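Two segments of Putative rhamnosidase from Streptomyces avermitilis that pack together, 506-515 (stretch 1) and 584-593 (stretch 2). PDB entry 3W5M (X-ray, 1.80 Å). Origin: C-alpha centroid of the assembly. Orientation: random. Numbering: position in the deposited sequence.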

ATOM      1  N   ASN A 506      -3.524   9.955  12.406  1.00 19.47           N
ATOM      2  CA  ASN A 506      -3.192  10.035  10.995  1.00 20.08           C
ATOM      3  C   ASN A 506      -3.465   8.641  10.406  1.00 20.91           C
ATOM      4  O   ASN A 506      -2.715   7.702  10.674  1.00 21.21           O
ATOM      5  CB  ASN A 506      -1.709  10.420  10.814  1.00 21.63           C
ATOM      6  CG  ASN A 506      -1.344  10.821   9.380  1.00 23.61           C
ATOM      7  OD1 ASN A 506      -2.201  11.054   8.514  1.00 24.22           O
ATOM      8  ND2 ASN A 506      -0.026  10.886   9.118  1.00 23.61           N
ATOM      9  N   MET A 507      -4.527   8.532   9.590  1.00 20.14           N
ATOM     10  CA  MET A 507      -5.051   7.254   9.134  1.00 17.62           C
ATOM     11  C   MET A 507      -5.029   7.187   7.601  1.00 17.47           C
ATOM     12  O   MET A 507      -4.709   8.181   6.896  1.00 18.24           O
ATOM     13  CB  MET A 507      -6.501   7.063   9.635  1.00 19.30           C
ATOM     14  CG  MET A 507      -7.435   8.152   9.133  1.00 19.35           C
ATOM     15  SD  MET A 507      -9.150   7.566   8.960  1.00 22.01           S
ATOM     16  CE  MET A 507      -9.053   6.738   7.355  1.00 20.01           C
ATOM     17  N   VAL A 508      -5.338   6.005   7.066  1.00 16.59           N
ATOM     18  CA  VAL A 508      -5.358   5.829   5.617  1.00 16.74           C
ATOM     19  C   VAL A 508      -6.649   5.156   5.232  1.00 15.96           C
ATOM     20  O   VAL A 508      -7.014   4.124   5.819  1.00 16.37           O
ATOM     21  CB  VAL A 508      -4.158   4.992   5.114  1.00 16.92           C
ATOM     22  CG1 VAL A 508      -4.191   4.839   3.592  1.00 17.07           C
ATOM     23  CG2 VAL A 508      -2.856   5.637   5.541  1.00 18.02           C
ATOM     24  N   GLY A 509      -7.304   5.709   4.212  1.00 16.98           N
ATOM     25  CA  GLY A 509      -8.645   5.232   3.813  1.00 18.33           C
ATOM     26  C   GLY A 509      -9.441   6.400   3.285  1.00 16.58           C
ATOM     27  O   GLY A 509      -8.924   7.227   2.518  1.00 16.64           O
ATOM     28  N   SER A 510     -10.719   6.480   3.654  1.00 18.74           N
ATOM     29  CA  SER A 510     -11.530   7.601   3.175  1.00 19.41           C
ATOM     30  C   SER A 510     -12.686   7.773   4.172  1.00 21.39           C
ATOM     31  O   SER A 510     -12.845   6.966   5.068  1.00 21.50           O
ATOM     32  CB  SER A 510     -12.051   7.344   1.735  1.00 22.65           C
ATOM     33  OG  SER A 510     -12.798   6.144   1.659  1.00 22.73           O
ATOM     34  N   VAL A 511     -13.499   8.804   4.013  1.00 21.63           N
ATOM     35  CA  VAL A 511     -14.486   9.093   5.036  1.00 22.55           C
ATOM     36  C   VAL A 511     -15.887   8.615   4.648  1.00 22.56           C
ATOM     37  O   VAL A 511     -16.144   8.276   3.507  1.00 23.92           O
ATOM     38  CB  VAL A 511     -14.485  10.596   5.410  1.00 23.04           C
ATOM     39  CG1 VAL A 511     -13.064  11.083   5.580  1.00 23.95           C
ATOM     40  CG2 VAL A 511     -15.244  11.431   4.392  1.00 26.15           C
ATOM     41  N   ARG A 512     -16.767   8.546   5.623  1.00 20.08           N
ATOM     42  CA  ARG A 512     -18.205   8.558   5.367  1.00 20.06           C
ATOM     43  C   ARG A 512     -18.678   9.950   5.724  1.00 20.75           C
ATOM     44  O   ARG A 512     -18.404  10.438   6.845  1.00 20.87           O
ATOM     45  CB  ARG A 512     -18.906   7.538   6.262  1.00 22.21           C
ATOM     46  CG  ARG A 512     -20.433   7.656   6.191  1.00 26.16           C
ATOM     47  CD  ARG A 512     -21.142   6.438   6.761  1.00 29.01           C
ATOM     48  NE  ARG A 512     -20.854   6.262   8.180  1.00 34.14           N
ATOM     49  CZ  ARG A 512     -20.035   5.332   8.660  1.00 36.30           C
ATOM     50  NH1 ARG A 512     -19.425   4.482   7.842  1.00 34.32           N
ATOM     51  NH2 ARG A 512     -19.828   5.263   9.965  1.00 37.88           N
ATOM     52  N   LEU A 513     -19.382  10.576   4.782  1.00 20.01           N
ATOM     53  CA  LEU A 513     -19.974  11.897   4.958  1.00 21.18           C
ATOM     54  C   LEU A 513     -21.471  11.694   5.128  1.00 22.48           C
ATOM     55  O   LEU A 513     -22.084  10.969   4.312  1.00 22.03           O
ATOM     56  CB  LEU A 513     -19.707  12.731   3.717  1.00 20.81           C
ATOM     57  CG  LEU A 513     -20.359  14.100   3.590  1.00 19.78           C
ATOM     58  CD1 LEU A 513     -19.824  15.077   4.655  1.00 21.25           C
ATOM     59  CD2 LEU A 513     -20.192  14.644   2.181  1.00 21.63           C
ATOM     60  N   ARG A 514     -22.039  12.281   6.197  1.00 22.30           N
ATOM     61  CA  ARG A 514     -23.498  12.390   6.340  1.00 25.22           C
ATOM     62  C   ARG A 514     -23.870  13.859   6.187  1.00 24.97           C
ATOM     63  O   ARG A 514     -23.252  14.735   6.798  1.00 25.30           O
ATOM     64  CB  ARG A 514     -24.023  11.884   7.691  1.00 27.16           C
ATOM     65  CG  ARG A 514     -23.596  10.493   8.135  1.00 33.00           C
ATOM     66  CD  ARG A 514     -24.031   9.375   7.190  1.00 38.66           C
ATOM     67  NE  ARG A 514     -25.486   9.294   7.006  1.00 43.06           N
ATOM     68  CZ  ARG A 514     -26.323   8.652   7.816  1.00 44.04           C
ATOM     69  NH1 ARG A 514     -25.866   8.028   8.894  1.00 42.62           N
ATOM     70  NH2 ARG A 514     -27.626   8.643   7.538  1.00 44.28           N
ATOM     71  N   VAL A 515     -24.846  14.138   5.337  1.00 26.30           N
ATOM     72  CA  VAL A 515     -25.222  15.518   5.042  1.00 26.11           C
ATOM     73  C   VAL A 515     -26.685  15.589   4.593  1.00 26.68           C
ATOM     74  O   VAL A 515     -27.176  14.712   3.884  1.00 25.88           O
ATOM     75  CB  VAL A 515     -24.276  16.153   3.989  1.00 26.15           C
ATOM     76  CG1 VAL A 515     -24.293  15.357   2.673  1.00 27.09           C
ATOM     77  CG2 VAL A 515     -24.599  17.620   3.747  1.00 27.72           C
ATOM     78  N   THR A 584     -19.566  16.481  14.684  1.00 34.59           N
ATOM     79  CA  THR A 584     -18.625  15.365  14.686  1.00 34.98           C
ATOM     80  C   THR A 584     -19.212  14.145  13.969  1.00 34.99           C
ATOM     81  O   THR A 584     -18.460  13.312  13.451  1.00 35.80           O
ATOM     82  CB  THR A 584     -18.149  14.969  16.102  1.00 34.78           C
ATOM     83  OG1 THR A 584     -19.256  14.486  16.879  1.00 35.23           O
ATOM     84  CG2 THR A 584     -17.473  16.139  16.815  1.00 34.20           C
ATOM     85  N   THR A 585     -20.539  14.031  13.928  1.00 31.75           N
ATOM     86  CA  THR A 585     -21.146  12.877  13.283  1.00 31.18           C
ATOM     87  C   THR A 585     -21.119  12.996  11.749  1.00 27.54           C
ATOM     88  O   THR A 585     -21.365  12.012  11.066  1.00 28.08           O
ATOM     89  CB  THR A 585     -22.599  12.592  13.745  1.00 33.12           C
ATOM     90  OG1 THR A 585     -23.397  13.749  13.516  1.00 33.01           O
ATOM     91  CG2 THR A 585     -22.670  12.163  15.215  1.00 32.39           C
ATOM     92  N   SER A 586     -20.803  14.170  11.216  1.00 25.03           N
ATOM     93  CA  SER A 586     -20.852  14.380   9.759  1.00 26.67           C
ATOM     94  C   SER A 586     -19.759  13.626   8.986  1.00 25.53           C
ATOM     95  O   SER A 586     -19.914  13.373   7.794  1.00 26.74           O
ATOM     96  CB  SER A 586     -20.715  15.852   9.426  1.00 27.69           C
ATOM     97  OG  SER A 586     -21.745  16.575  10.096  1.00 35.51           O
ATOM     98  N   VAL A 587     -18.648  13.352   9.658  1.00 22.87           N
ATOM     99  CA  VAL A 587     -17.458  12.761   9.017  1.00 24.14           C
ATOM    100  C   VAL A 587     -16.883  11.656   9.919  1.00 22.73           C
ATOM    101  O   VAL A 587     -16.608  11.871  11.105  1.00 24.31           O
ATOM    102  CB  VAL A 587     -16.388  13.844   8.695  1.00 24.73           C
ATOM    103  CG1 VAL A 587     -15.107  13.228   8.137  1.00 26.19           C
ATOM    104  CG2 VAL A 587     -16.917  14.870   7.705  1.00 24.01           C
ATOM    105  N   THR A 588     -16.691  10.463   9.353  1.00 21.58           N
ATOM    106  CA  THR A 588     -16.111   9.338  10.098  1.00 22.61           C
ATOM    107  C   THR A 588     -15.049   8.744   9.191  1.00 22.09           C
ATOM    108  O   THR A 588     -15.345   8.470   8.041  1.00 21.82           O
ATOM    109  CB  THR A 588     -17.189   8.300  10.411  1.00 24.36           C
ATOM    110  OG1 THR A 588     -18.264   8.944  11.142  1.00 24.51           O
ATOM    111  CG2 THR A 588     -16.629   7.152  11.236  1.00 23.78           C
ATOM    112  N   GLY A 589     -13.832   8.557   9.692  1.00 20.82           N
ATOM    113  CA  GLY A 589     -12.807   7.917   8.867  1.00 18.95           C
ATOM    114  C   GLY A 589     -13.004   6.420   8.785  1.00 20.38           C
ATOM    115  O   GLY A 589     -13.379   5.770   9.780  1.00 21.26           O
ATOM    116  N   ARG A 590     -12.749   5.840   7.599  1.00 19.36           N
ATOM    117  CA  ARG A 590     -12.834   4.391   7.443  1.00 18.03           C
ATOM    118  C   ARG A 590     -11.423   3.931   7.130  1.00 18.40           C
ATOM    119  O   ARG A 590     -10.908   4.220   6.063  1.00 17.89           O
ATOM    120  CB  ARG A 590     -13.809   4.008   6.334  1.00 18.90           C
ATOM    121  CG  ARG A 590     -15.227   4.511   6.631  1.00 20.30           C
ATOM    122  CD  ARG A 590     -16.193   4.213   5.484  1.00 23.70           C
ATOM    123  NE  ARG A 590     -15.708   4.807   4.249  1.00 23.21           N
ATOM    124  CZ  ARG A 590     -15.846   4.291   3.021  1.00 24.25           C
ATOM    125  NH1 ARG A 590     -16.493   3.137   2.805  1.00 22.47           N
ATOM    126  NH2 ARG A 590     -15.329   4.960   1.986  1.00 24.55           N
ATOM    127  N   VAL A 591     -10.798   3.289   8.103  1.00 17.06           N
ATOM    128  CA  VAL A 591      -9.383   2.870   8.018  1.00 16.79           C
ATOM    129  C   VAL A 591      -9.302   1.588   7.171  1.00 17.57           C
ATOM    130  O   VAL A 591      -9.914   0.580   7.534  1.00 18.71           O
ATOM    131  CB  VAL A 591      -8.849   2.585   9.428  1.00 16.94           C
ATOM    132  CG1 VAL A 591      -7.405   2.065   9.399  1.00 17.72           C
ATOM    133  CG2 VAL A 591      -8.934   3.854  10.285  1.00 17.52           C
ATOM    134  N   MET A 592      -8.546   1.642   6.067  1.00 18.08           N
ATOM    135  CA  MET A 592      -8.423   0.532   5.126  1.00 18.31           C
ATOM    136  C   MET A 592      -7.002   0.039   5.012  1.00 17.48           C
ATOM    137  O   MET A 592      -6.104   0.850   4.894  1.00 17.92           O
ATOM    138  CB  MET A 592      -8.831   0.995   3.739  1.00 20.72           C
ATOM    139  CG  MET A 592     -10.306   1.277   3.646  1.00 23.70           C
ATOM    140  SD  MET A 592     -10.726   1.997   2.039  1.00 26.52           S
ATOM    141  CE  MET A 592     -12.400   2.546   2.433  1.00 23.54           C
ATOM    142  N   HIS A 593      -6.826  -1.285   5.020  1.00 17.45           N
ATOM    143  CA  HIS A 593      -5.500  -1.903   4.784  1.00 16.62           C
ATOM    144  C   HIS A 593      -5.674  -3.373   4.489  1.00 17.10           C
ATOM    145  O   HIS A 593      -6.797  -3.901   4.507  1.00 15.06           O
ATOM    146  CB  HIS A 593      -4.521  -1.685   5.977  1.00 17.44           C
ATOM    147  CG  HIS A 593      -5.067  -2.060   7.320  1.00 16.97           C
ATOM    148  ND1 HIS A 593      -5.168  -3.368   7.753  1.00 16.14           N
ATOM    149  CD2 HIS A 593      -5.465  -1.286   8.365  1.00 17.64           C
ATOM    150  CE1 HIS A 593      -5.649  -3.383   8.988  1.00 18.13           C
ATOM    151  NE2 HIS A 593      -5.826  -2.132   9.384  1.00 17.33           N
TER
HETATM  152  O   HOH W   1     -20.154  10.200   9.140  1.00 27.30           O
HETATM  153  O   HOH W   2     -24.081  15.792   9.150  1.00 33.77           O

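The contact is an antiparallel strand pairing whose side chains follow from the backbone register. Arg512 and Thr588 form its most regular rung: Arg512 N donates to Thr588 O at 2.8 Å, and Thr588 N returns to Arg512 O at 3.0 Å. At the next hydrogen-bonded pair, past Val511 and Gly589, Arg590 N to Ser510 O is 2.8 Å, while Ser510 N to Arg590 O is a weak 3.3 Å bond, next to the corner the chain turns at Gly509. Beyond that corner the pairing still gains Met592 N to Val508 O, 2.9 Å and nearly straight.

Gly509 is dictated by its backbone. At phi/psi 147/-138 a CB would jam against the preceding carbonyl and also run into Arg590 O; without one, Gly509 CA approaches Arg590 O to 3.3 Å. Gly589 leaves a different kind of space. Met507, with chi1 p, chi2 t and chi3 m, brings its SD to 3.7 Å from Gly589 CA, where a CB would clash with the sulfur. The same SD lies 3.9 Å from Val591 CG2, so the thioether packs against both backbone and side chain.

Val511, Leu513 and Val587 share a face. Val587, chi1 t, sets CG1 3.8 Å from Val511 CB and CG2 4.2 Å from Leu513 CD1, so its two methyls serve two neighbours.

The other face carries Ser510, Arg512, Thr588 and Arg590. Arg590 (m, t, m) points its CB out on this face, but its end comes nearer to stretch 1, where NH2 makes a weak hydrogen bond of 2.8 Å to OG of Ser510, whose chi1 is p. Arg512 extends through chi1 and chi2, both t, then turns at chi3 p, laying one guanidinium face over Thr588 CB; its NH1 and NH2 are satisfied elsewhere in the structure. Water 1 joins Arg512 O, Thr585 O and Thr588 OG1, tying the threonine hydroxyl to backbone from both stretches.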